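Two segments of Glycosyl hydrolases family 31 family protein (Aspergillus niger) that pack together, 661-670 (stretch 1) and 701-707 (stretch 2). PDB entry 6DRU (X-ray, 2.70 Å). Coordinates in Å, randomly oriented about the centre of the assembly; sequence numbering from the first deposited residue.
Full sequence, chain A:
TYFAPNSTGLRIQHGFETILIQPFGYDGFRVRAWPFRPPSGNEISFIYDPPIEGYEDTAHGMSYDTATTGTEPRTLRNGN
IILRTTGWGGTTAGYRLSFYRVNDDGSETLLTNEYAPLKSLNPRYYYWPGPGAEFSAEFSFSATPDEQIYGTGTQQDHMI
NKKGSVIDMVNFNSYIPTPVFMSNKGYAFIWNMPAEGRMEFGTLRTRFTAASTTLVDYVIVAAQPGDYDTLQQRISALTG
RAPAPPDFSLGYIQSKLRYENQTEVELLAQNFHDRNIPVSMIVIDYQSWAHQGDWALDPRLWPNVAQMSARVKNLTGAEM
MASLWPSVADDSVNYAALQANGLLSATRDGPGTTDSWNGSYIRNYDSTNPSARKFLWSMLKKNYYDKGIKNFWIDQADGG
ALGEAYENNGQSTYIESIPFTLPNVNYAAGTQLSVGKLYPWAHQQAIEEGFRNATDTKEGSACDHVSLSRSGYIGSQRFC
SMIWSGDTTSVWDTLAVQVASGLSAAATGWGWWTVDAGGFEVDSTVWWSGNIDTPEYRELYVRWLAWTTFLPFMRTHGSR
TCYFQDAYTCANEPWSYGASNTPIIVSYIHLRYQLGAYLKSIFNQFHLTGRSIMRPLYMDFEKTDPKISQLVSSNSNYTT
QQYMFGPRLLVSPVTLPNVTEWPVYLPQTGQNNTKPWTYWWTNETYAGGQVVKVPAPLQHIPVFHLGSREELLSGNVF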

# COMPACT_ATOMS: atom_id res chain seq x y z
N GLU A 661 58.38 -15.54 -1.53
CA GLU A 661 58.40 -14.96 -2.86
C GLU A 661 56.98 -14.55 -3.22
O GLU A 661 56.03 -15.29 -2.95
CB GLU A 661 58.90 -15.97 -3.91
CG GLU A 661 60.38 -16.25 -3.90
CD GLU A 661 60.92 -16.48 -5.30
OE1 GLU A 661 60.18 -16.20 -6.27
OE2 GLU A 661 62.05 -16.98 -5.43
N TRP A 662 56.84 -13.37 -3.82
CA TRP A 662 55.52 -12.87 -4.18
C TRP A 662 55.53 -12.39 -5.63
O TRP A 662 56.44 -11.64 -6.03
CB TRP A 662 55.09 -11.73 -3.24
CG TRP A 662 53.62 -11.48 -3.30
CD1 TRP A 662 53.00 -10.38 -3.81
CD2 TRP A 662 52.59 -12.36 -2.84
NE1 TRP A 662 51.64 -10.52 -3.69
CE2 TRP A 662 51.36 -11.72 -3.10
CE3 TRP A 662 52.58 -13.61 -2.23
CZ2 TRP A 662 50.14 -12.30 -2.77
CZ3 TRP A 662 51.37 -14.19 -1.90
CH2 TRP A 662 50.16 -13.53 -2.17
N PRO A 663 54.55 -12.79 -6.44
CA PRO A 663 54.51 -12.34 -7.83
C PRO A 663 53.76 -11.03 -7.99
O PRO A 663 52.55 -10.96 -7.76
CB PRO A 663 53.80 -13.49 -8.55
CG PRO A 663 52.95 -14.16 -7.48
CD PRO A 663 53.40 -13.66 -6.12
N VAL A 664 54.47 -9.98 -8.39
CA VAL A 664 53.89 -8.65 -8.56
C VAL A 664 53.93 -8.30 -10.04
O VAL A 664 54.97 -8.45 -10.70
CB VAL A 664 54.65 -7.59 -7.73
CG1 VAL A 664 54.06 -6.21 -7.98
CG2 VAL A 664 54.60 -7.95 -6.26
N TYR A 665 52.80 -7.83 -10.57
CA TYR A 665 52.74 -7.36 -11.95
C TYR A 665 53.14 -5.89 -11.99
O TYR A 665 52.45 -5.03 -11.42
CB TYR A 665 51.35 -7.54 -12.55
CG TYR A 665 51.26 -6.97 -13.95
CD1 TYR A 665 51.83 -7.65 -15.02
CD2 TYR A 665 50.64 -5.76 -14.19
CE1 TYR A 665 51.77 -7.13 -16.30
CE2 TYR A 665 50.56 -5.24 -15.47
CZ TYR A 665 51.13 -5.93 -16.52
OH TYR A 665 51.07 -5.43 -17.79
N LEU A 666 54.25 -5.59 -12.65
CA LEU A 666 54.68 -4.21 -12.86
C LEU A 666 54.06 -3.70 -14.15
O LEU A 666 54.38 -4.23 -15.23
CB LEU A 666 56.20 -4.13 -12.92
CG LEU A 666 56.91 -4.67 -11.69
CD1 LEU A 666 58.39 -4.84 -11.97
CD2 LEU A 666 56.69 -3.76 -10.49
N PRO A 667 53.17 -2.72 -14.10
CA PRO A 667 52.54 -2.23 -15.33
C PRO A 667 53.53 -1.51 -16.23
O PRO A 667 54.60 -1.05 -15.80
CB PRO A 667 51.45 -1.28 -14.83
CG PRO A 667 51.29 -1.59 -13.36
CD PRO A 667 52.64 -2.04 -12.91
N GLN A 668 53.16 -1.40 -17.50
CA GLN A 668 53.94 -0.65 -18.47
C GLN A 668 53.71 0.85 -18.26
O GLN A 668 52.59 1.28 -17.95
CB GLN A 668 53.54 -1.05 -19.89
CG GLN A 668 54.34 -0.37 -20.98
CD GLN A 668 55.54 -1.19 -21.40
OE1 GLN A 668 56.64 -1.01 -20.88
NE2 GLN A 668 55.33 -2.10 -22.35
N THR A 669 54.78 1.63 -18.40
CA THR A 669 54.71 3.08 -18.22
C THR A 669 54.84 3.86 -19.52
O THR A 669 54.54 5.06 -19.53
CB THR A 669 55.78 3.56 -17.24
OG1 THR A 669 57.08 3.22 -17.74
CG2 THR A 669 55.58 2.91 -15.87
N GLY A 670 55.27 3.23 -20.61
CA GLY A 670 55.38 3.88 -21.89
C GLY A 670 56.79 4.07 -22.40
O GLY A 670 56.97 4.60 -23.51
N ILE A 701 56.99 -5.94 2.83
CA ILE A 701 55.77 -5.93 2.02
C ILE A 701 56.14 -5.51 0.60
O ILE A 701 56.84 -4.50 0.43
CB ILE A 701 54.70 -4.99 2.61
CG1 ILE A 701 53.47 -4.95 1.69
CG2 ILE A 701 55.26 -3.59 2.88
CD1 ILE A 701 52.35 -4.12 2.22
N PRO A 702 55.72 -6.26 -0.43
CA PRO A 702 56.12 -5.92 -1.80
C PRO A 702 55.69 -4.52 -2.22
O PRO A 702 54.49 -4.25 -2.38
CB PRO A 702 55.44 -7.00 -2.64
CG PRO A 702 55.26 -8.15 -1.70
CD PRO A 702 54.99 -7.53 -0.36
N VAL A 703 56.66 -3.63 -2.38
CA VAL A 703 56.42 -2.24 -2.76
C VAL A 703 57.49 -1.81 -3.74
O VAL A 703 58.69 -1.96 -3.47
CB VAL A 703 56.40 -1.30 -1.53
CG1 VAL A 703 56.44 0.16 -1.98
CG2 VAL A 703 55.18 -1.56 -0.66
N PHE A 704 57.07 -1.29 -4.89
CA PHE A 704 57.96 -0.67 -5.86
C PHE A 704 57.72 0.83 -5.87
O PHE A 704 56.73 1.33 -5.31
CB PHE A 704 57.75 -1.25 -7.26
CG PHE A 704 57.97 -2.73 -7.35
CD1 PHE A 704 56.99 -3.62 -6.94
CD2 PHE A 704 59.15 -3.24 -7.86
CE1 PHE A 704 57.18 -4.98 -7.02
CE2 PHE A 704 59.35 -4.60 -7.94
CZ PHE A 704 58.37 -5.47 -7.52
N HIS A 705 58.62 1.57 -6.51
CA HIS A 705 58.44 3.01 -6.60
C HIS A 705 59.02 3.53 -7.90
O HIS A 705 60.03 3.02 -8.39
CB HIS A 705 59.07 3.72 -5.40
CG HIS A 705 60.57 3.69 -5.38
ND1 HIS A 705 61.35 4.57 -6.09
CD2 HIS A 705 61.43 2.88 -4.72
CE1 HIS A 705 62.62 4.31 -5.88
NE2 HIS A 705 62.70 3.28 -5.05
N LEU A 706 58.36 4.54 -8.46
CA LEU A 706 58.84 5.24 -9.64
C LEU A 706 59.68 6.44 -9.22
O LEU A 706 59.47 7.02 -8.14
CB LEU A 706 57.67 5.70 -10.51
CG LEU A 706 56.80 4.59 -11.10
CD1 LEU A 706 55.53 5.17 -11.71
CD2 LEU A 706 57.58 3.80 -12.14
N GLY A 707 60.62 6.81 -10.07
CA GLY A 707 61.55 7.86 -9.72
C GLY A 707 62.44 7.44 -8.56
O GLY A 707 62.53 6.26 -8.19

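The two stretches meet through apolar side chains, and no hydrogen bond crosses between them. They run in nearly the same direction, with end-to-end vectors 15° apart. Their backbones stay well separated: the nearest CA atoms are 7.4 Å apart for Trp662 and Pro702, and 8.5 Å apart for Leu666 and Phe704. Side chains fill this gap, which is too wide for strand pairing. The contact is small, burying 280 Å² summed over both sides.

Residues 661-666 of stretch 1 form a strand, so alternate side chains point to the same side. Glu661 begins it, exposed and out of reach of stretch 2. Trp662 is the first residue to make contact. Its CA-to-CB bond points toward stretch 2, and with chi1 in t the indole brings CD1 to 3.8 Å from CG of Pro702. The approach to the ring is oblique. The indole is buried, and its polar NE1 is hydrogen-bonded elsewhere in the structure, so its one side-chain donor is satisfied.

Pro663 points away and takes no part. Val664 points toward stretch 2 again and touches two residues. Its CG2 lies 3.8 Å from CB of Pro702, and its CG1 lies 3.5 Å from CE1 of Phe704. A branched side chain suits this place, since its methyls fill the space between Pro702 and Phe704; CG2 touches both, and CG1 packs on Phe704. Pro702 in turn sits against both Trp662 and Val664. Its compact ring offers carbon to each and carries no polar side-chain atom into the buried space.

Tyr665 points away. It is buried on its own side of the strand, and its OH is hydrogen-bonded elsewhere in the structure.

Leu666 ends the strand and makes the one CH-pi contact between the stretches. With chi1 in m and chi2 in t, it places CD2 over one face of the Phe704 ring. CD2 of Leu666 is 3.4 Å from the centroid of the Phe704 ring, 6° off the ring normal, and 3.5 Å from CG of Phe704. This is a CH-pi interaction, with the methyl almost centred on the ring. Phe704 has the largest area covered by the partner stretch, 68 Å². Its CA-to-CB bond points toward stretch 1, and chi1 in m sets the ring to meet both Val664 and Leu666. A flat aromatic side chain suits this place because its face receives the Leu666 methyl while CE1 meets Val664. Val703, which precedes it, points away.

Past the strand, Pro667 and Gln668 are out of reach. Thr669 makes a last, looser contact: its CG2 is 4.3 Å from CD2 of Leu706. Both residues are partly exposed, and their CA atoms are 9.8 Å apart. Threonine suits this border because its methyl faces the leucine while OG1 is hydrogen-bonded to a residue just outside the stretches. Gly670 closes stretch 1 without contact. Its backbone angles, phi 112° and psi -2°, call for glycine by themselves.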